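Local coordinates for uncharacterized protein (Deinococcus radiodurans, PDB 3GG7) that is of unknown function but binds manganese and, as a TatD-type metallo-dependent hydrolase, probably cleaves ester bonds, at residues P198-E201 against A206-P209; T55-H60 against D75-E80. All coordinates share one frame; numbering follows the deposited sequence.

Contact 1. Residues P198-E201 against A206-P209; sequences PFLE and AALP
A short β-hairpin, strands 201-202 and 205-206, projects from the loop that follows barrel strand 191-193 and the manganese ligand D196 in this TatD-type TIM barrel, and P198-E201 meets A206-P209 at its base. E201 and A206 form an antiparallel non-hydrogen-bonded pair, their CA atoms 4.4 Å apart and their side chains diverging. Next to this pair, a backbone hydrogen bond from A207 N to L200 O, 2.9 Å long with an N-H...O angle of 170°, closes the base of the hairpin. The same L200 oxygen is approached by A207 CB at 3.4 Å, a packing contact beside the polar one. With CG anti to its backbone N (chi1 171°), L200 brings its CD2 branch to 4.1 Å from A207 CB, so that an apolar contact lies alongside the backbone bond. P198, which follows a cis peptide bond, lies beside the manganese ligand H9, and F199, next in the chain, sets its ring edge-to-face with that of H9, so the residues at the foot of the hairpin border the metal site. Y13 OH is hydrogen-bonded to A207 O, tying the second segment to a neighbouring loop. The A206 methyl packs against P198, 3.7 Å from P198 CB and 3.6 Å from P198 O.

Contact 2. Residues T55-H60 against D75-E80; sequences TALGFH and DRYLPE. With SO4 (sulfate ion), chain C.
Sulfate O4, on an ion probably from the crystallisation liquor, is gripped by Y77 OH at 2.7 Å and by R76 NE at 3.1 Å, on the outside of a TIM barrel near the end of the helix that includes 75-77, beside the 3-10 segment 78-80. R76, extended from CG to NE, lays its guanidinium edge-on to the ion: NH2 reaches O3 at 3.0 Å with an N-H...O angle of 155°, and the sulfur lies in the guanidinium plane. The ion also meets the Y77 ring at its edge, and R41 NE adds a further hydrogen bond, so two arginines probably balance its charge. Apart from the sulfate bonds, the contact is apolar and buried. L57, two residues beyond T55, points toward the helix; a chi1 of 178° swings its CG to the side opposite its amide nitrogen, which carries both methyls to the helix end. CD1 lies near the Y77 ring plane, 4.0 Å from Y77 CB, and the two side chains cross at about a right angle. The Y77 ring also meets those of W40 and W73. A leucine in place of Y77 would remove the hydroxyl and the ring, and would probably leave sulfate O4 without the hydroxyl's hydrogen bond and W40 and W73 without the ring they meet here. The end of the L78 side chain comes nearer L57, its CD1 being 4.2 Å from L57 CD2. That same CD2 branch comes nearest the backbone, 3.6 Å from L78 N.

Contact 2 closes before contact 1 opens along the chain, and their centres lie 23 Å apart, each 14 Å from the centre of the chain, in one TatD-type TIM barrel. The two do not touch: their nearest atoms, about 5 Å apart, belong to the rings of F199 and H60. The segments that follow 53-55 and 191-193 therefore approach each other near the metal site, F199 beside H9 and H60 touching E86. From there the contacts diverge: 206-209 leads from the hairpin toward helix 212-223, whereas 75-80 ends a helix on the barrel's outside, with L57 about 14 Å from manganese. Contact 1 thus borders the metal site, and contact 2 joins barrel to outer helix.

Contact 1. Residues P198-E201 against A206-P209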
loop_
_atom_site.group_PDB
_atom_site.type_symbol
_atom_site.label_atom_id
_atom_site.label_comp_id
_atom_site.label_asym_id
_atom_site.label_seq_id
_atom_site.Cartn_x
_atom_site.Cartn_y
_atom_site.Cartn_z
ATOM N N PRO A 198 8.957 -8.285 -0.142
ATOM C CA PRO A 198 9.473 -9.422 -0.938
ATOM C C PRO A 198 8.369 -10.405 -1.369
ATOM O O PRO A 198 8.677 -11.483 -1.901
ATOM C CB PRO A 198 10.437 -10.092 0.049
ATOM C CG PRO A 198 9.787 -9.910 1.363
ATOM C CD PRO A 198 9.045 -8.566 1.305
ATOM N N PHE A 199 7.104 -10.063 -1.131
ATOM C CA PHE A 199 5.973 -10.922 -1.507
ATOM C C PHE A 199 5.882 -11.140 -3.006
ATOM O O PHE A 199 5.708 -12.279 -3.484
ATOM C CB PHE A 199 4.659 -10.310 -1.039
ATOM C CG PHE A 199 4.381 -10.497 0.412
ATOM C CD1 PHE A 199 4.316 -11.771 0.955
ATOM C CD2 PHE A 199 4.105 -9.417 1.229
ATOM C CE1 PHE A 199 4.031 -11.955 2.302
ATOM C CE2 PHE A 199 3.818 -9.597 2.583
ATOM C CZ PHE A 199 3.777 -10.856 3.115
ATOM N N LEU A 200 5.979 -10.049 -3.757
ATOM C CA LEU A 200 6.018 -10.114 -5.200
ATOM C C LEU A 200 7.334 -10.741 -5.625
ATOM O O LEU A 200 8.406 -10.323 -5.190
ATOM C CB LEU A 200 5.903 -8.718 -5.829
ATOM C CG LEU A 200 6.169 -8.774 -7.353
ATOM C CD1 LEU A 200 4.979 -9.411 -8.071
ATOM C CD2 LEU A 200 6.523 -7.432 -7.955
ATOM N N GLU A 201 7.244 -11.752 -6.471
ATOM C CA GLU A 201 8.423 -12.298 -7.114
ATOM C C GLU A 201 8.503 -11.849 -8.562
ATOM O O GLU A 201 7.506 -11.833 -9.276
ATOM C CB GLU A 201 8.427 -13.814 -7.007
ATOM C CG GLU A 201 8.719 -14.260 -5.613
ATOM C CD GLU A 201 8.691 -15.752 -5.463
ATOM O OE1 GLU A 201 8.578 -16.469 -6.485
ATOM O OE2 GLU A 201 8.783 -16.202 -4.313
ATOM N N ALA A 206 12.531 -12.679 -5.014
ATOM C CA ALA A 206 11.798 -11.618 -4.309
ATOM C C ALA A 206 12.155 -10.246 -4.883
ATOM O O ALA A 206 13.339 -9.948 -5.100
ATOM C CB ALA A 206 12.113 -11.660 -2.842
ATOM N N ALA A 207 11.146 -9.432 -5.147
ATOM C CA ALA A 207 11.350 -8.046 -5.569
ATOM C C ALA A 207 12.043 -7.199 -4.514
ATOM O O ALA A 207 11.851 -7.412 -3.299
ATOM C CB ALA A 207 10.041 -7.404 -5.928
ATOM N N LEU A 208 12.883 -6.287 -4.999
ATOM C CA LEU A 208 13.500 -5.229 -4.195
ATOM C C LEU A 208 12.899 -3.897 -4.586
ATOM O O LEU A 208 12.376 -3.743 -5.699
ATOM C CB LEU A 208 15.016 -5.196 -4.434
ATOM C CG LEU A 208 15.749 -6.397 -3.863
ATOM C CD1 LEU A 208 17.119 -6.471 -4.553
ATOM C CD2 LEU A 208 15.851 -6.264 -2.332
ATOM N N PRO A 209 12.962 -2.892 -3.690
ATOM C CA PRO A 209 12.315 -1.605 -3.980
ATOM C C PRO A 209 12.721 -0.962 -5.301
ATOM O O PRO A 209 11.882 -0.345 -5.979
ATOM C CB PRO A 209 12.703 -0.731 -2.784
ATOM C CG PRO A 209 12.937 -1.697 -1.687
ATOM C CD PRO A 209 13.490 -2.949 -2.321
#

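Contact 2. Residues T55-H60 against D75-E80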
loop_
_atom_site.group_PDB
_atom_site.type_symbol
_atom_site.label_atom_id
_atom_site.label_comp_id
_atom_site.label_asym_id
_atom_site.label_seq_id
_atom_site.Cartn_x
_atom_site.Cartn_y
_atom_site.Cartn_z
ATOM N N THR A 55 7.467 5.016 7.462
ATOM C CA THR A 55 6.930 3.790 8.052
ATOM C C THR A 55 5.417 3.928 8.314
ATOM O O THR A 55 4.930 4.968 8.828
ATOM C CB THR A 55 7.659 3.447 9.355
ATOM O OG1 THR A 55 9.079 3.598 9.198
ATOM C CG2 THR A 55 7.338 2.012 9.817
ATOM N N ALA A 56 4.680 2.874 7.948
ATOM C CA ALA A 56 3.213 2.801 8.081
ATOM C C ALA A 56 2.861 1.730 9.140
ATOM O O ALA A 56 3.588 0.729 9.303
ATOM C CB ALA A 56 2.566 2.473 6.733
ATOM N N LEU A 57 1.781 1.996 9.880
ATOM C CA LEU A 57 1.292 1.208 10.993
ATOM C C LEU A 57 0.137 0.363 10.460
ATOM O O LEU A 57 -0.887 0.888 10.003
ATOM C CB LEU A 57 0.822 2.127 12.111
ATOM C CG LEU A 57 0.236 1.442 13.319
ATOM C CD1 LEU A 57 1.319 0.730 14.086
ATOM C CD2 LEU A 57 -0.411 2.534 14.212
ATOM N N GLY A 58 0.284 -0.960 10.524
ATOM C CA GLY A 58 -0.630 -1.864 9.836
ATOM C C GLY A 58 -1.152 -3.003 10.675
ATOM O O GLY A 58 -0.794 -3.168 11.850
ATOM N N PHE A 59 -2.040 -3.773 10.054
ATOM C CA PHE A 59 -2.519 -5.042 10.598
ATOM C C PHE A 59 -3.084 -5.825 9.409
ATOM O O PHE A 59 -4.166 -5.540 8.907
ATOM C CB PHE A 59 -3.605 -4.826 11.639
ATOM C CG PHE A 59 -3.697 -5.909 12.677
ATOM C CD1 PHE A 59 -3.191 -7.189 12.465
ATOM C CD2 PHE A 59 -4.324 -5.655 13.855
ATOM C CE1 PHE A 59 -3.303 -8.170 13.451
ATOM C CE2 PHE A 59 -4.418 -6.629 14.846
ATOM C CZ PHE A 59 -3.914 -7.886 14.633
ATOM N N HIS A 60 -2.278 -6.726 8.895
ATOM C CA HIS A 60 -2.547 -7.385 7.608
ATOM C C HIS A 60 -3.668 -8.402 7.790
ATOM O O HIS A 60 -3.680 -9.162 8.767
ATOM C CB HIS A 60 -1.260 -8.059 7.157
ATOM C CG HIS A 60 -1.276 -8.550 5.749
ATOM N ND1 HIS A 60 -2.101 -9.577 5.334
ATOM C CD2 HIS A 60 -0.532 -8.199 4.673
ATOM C CE1 HIS A 60 -1.861 -9.835 4.057
ATOM N NE2 HIS A 60 -0.926 -9.001 3.627
ATOM N N ASP A 75 -4.049 1.501 18.262
ATOM C CA ASP A 75 -4.400 2.822 18.780
ATOM C C ASP A 75 -3.241 3.474 19.536
ATOM O O ASP A 75 -3.060 4.695 19.438
ATOM C CB ASP A 75 -5.651 2.808 19.643
ATOM C CG ASP A 75 -6.170 4.233 19.933
ATOM O OD1 ASP A 75 -6.658 4.915 18.998
ATOM O OD2 ASP A 75 -6.050 4.689 21.094
ATOM N N ARG A 76 -2.434 2.665 20.237
ATOM C CA ARG A 76 -1.288 3.165 20.991
ATOM C C ARG A 76 -0.365 3.981 20.106
ATOM O O ARG A 76 0.110 5.052 20.504
ATOM C CB ARG A 76 -0.508 2.027 21.664
ATOM C CG ARG A 76 0.706 2.463 22.485
ATOM C CD ARG A 76 1.296 1.290 23.240
ATOM N NE ARG A 76 2.495 1.618 24.010
ATOM C CZ ARG A 76 2.505 2.128 25.248
ATOM N NH1 ARG A 76 1.363 2.426 25.861
ATOM N NH2 ARG A 76 3.666 2.379 25.854
ATOM N N TYR A 77 -0.051 3.448 18.918
ATOM C CA TYR A 77 0.975 4.026 18.067
ATOM C C TYR A 77 0.475 4.937 16.968
ATOM O O TYR A 77 1.280 5.637 16.365
ATOM C CB TYR A 77 1.778 2.906 17.417
ATOM C CG TYR A 77 2.552 2.009 18.370
ATOM C CD1 TYR A 77 3.239 2.514 19.468
ATOM C CD2 TYR A 77 2.609 0.660 18.141
ATOM C CE1 TYR A 77 3.989 1.655 20.298
ATOM C CE2 TYR A 77 3.345 -0.195 18.930
ATOM C CZ TYR A 77 4.032 0.312 20.021
ATOM O OH TYR A 77 4.761 -0.575 20.772
ATOM N N LEU A 78 -0.834 4.994 16.755
ATOM C CA LEU A 78 -1.398 5.818 15.696
ATOM C C LEU A 78 -0.935 7.280 15.700
ATOM O O LEU A 78 -0.702 7.832 14.645
ATOM C CB LEU A 78 -2.919 5.694 15.696
ATOM C CG LEU A 78 -3.746 6.073 14.472
ATOM C CD1 LEU A 78 -3.154 5.531 13.163
ATOM C CD2 LEU A 78 -5.161 5.587 14.733
ATOM N N PRO A 79 -0.734 7.896 16.882
ATOM C CA PRO A 79 -0.255 9.290 16.873
ATOM C C PRO A 79 1.142 9.499 16.282
ATOM O O PRO A 79 1.526 10.639 15.947
ATOM C CB PRO A 79 -0.253 9.655 18.358
ATOM C CG PRO A 79 -1.274 8.790 18.952
ATOM C CD PRO A 79 -1.104 7.465 18.234
ATOM N N GLU A 80 1.908 8.424 16.134
ATOM C CA GLU A 80 3.281 8.514 15.644
ATOM C C GLU A 80 3.472 8.481 14.130
ATOM O O GLU A 80 4.607 8.540 13.646
ATOM C CB GLU A 80 4.114 7.401 16.267
ATOM C CG GLU A 80 4.156 7.513 17.779
ATOM C CD GLU A 80 4.967 6.433 18.432
ATOM O OE1 GLU A 80 5.978 5.976 17.830
ATOM O OE2 GLU A 80 4.586 6.023 19.553
HETATM S S SO4 C . 6.257 1.285 23.660
HETATM O O1 SO4 C . 5.837 2.619 23.259
HETATM O O2 SO4 C . 7.558 0.968 23.066
HETATM O O3 SO4 C . 6.392 1.225 25.125
HETATM O O4 SO4 C . 5.217 0.355 23.221
#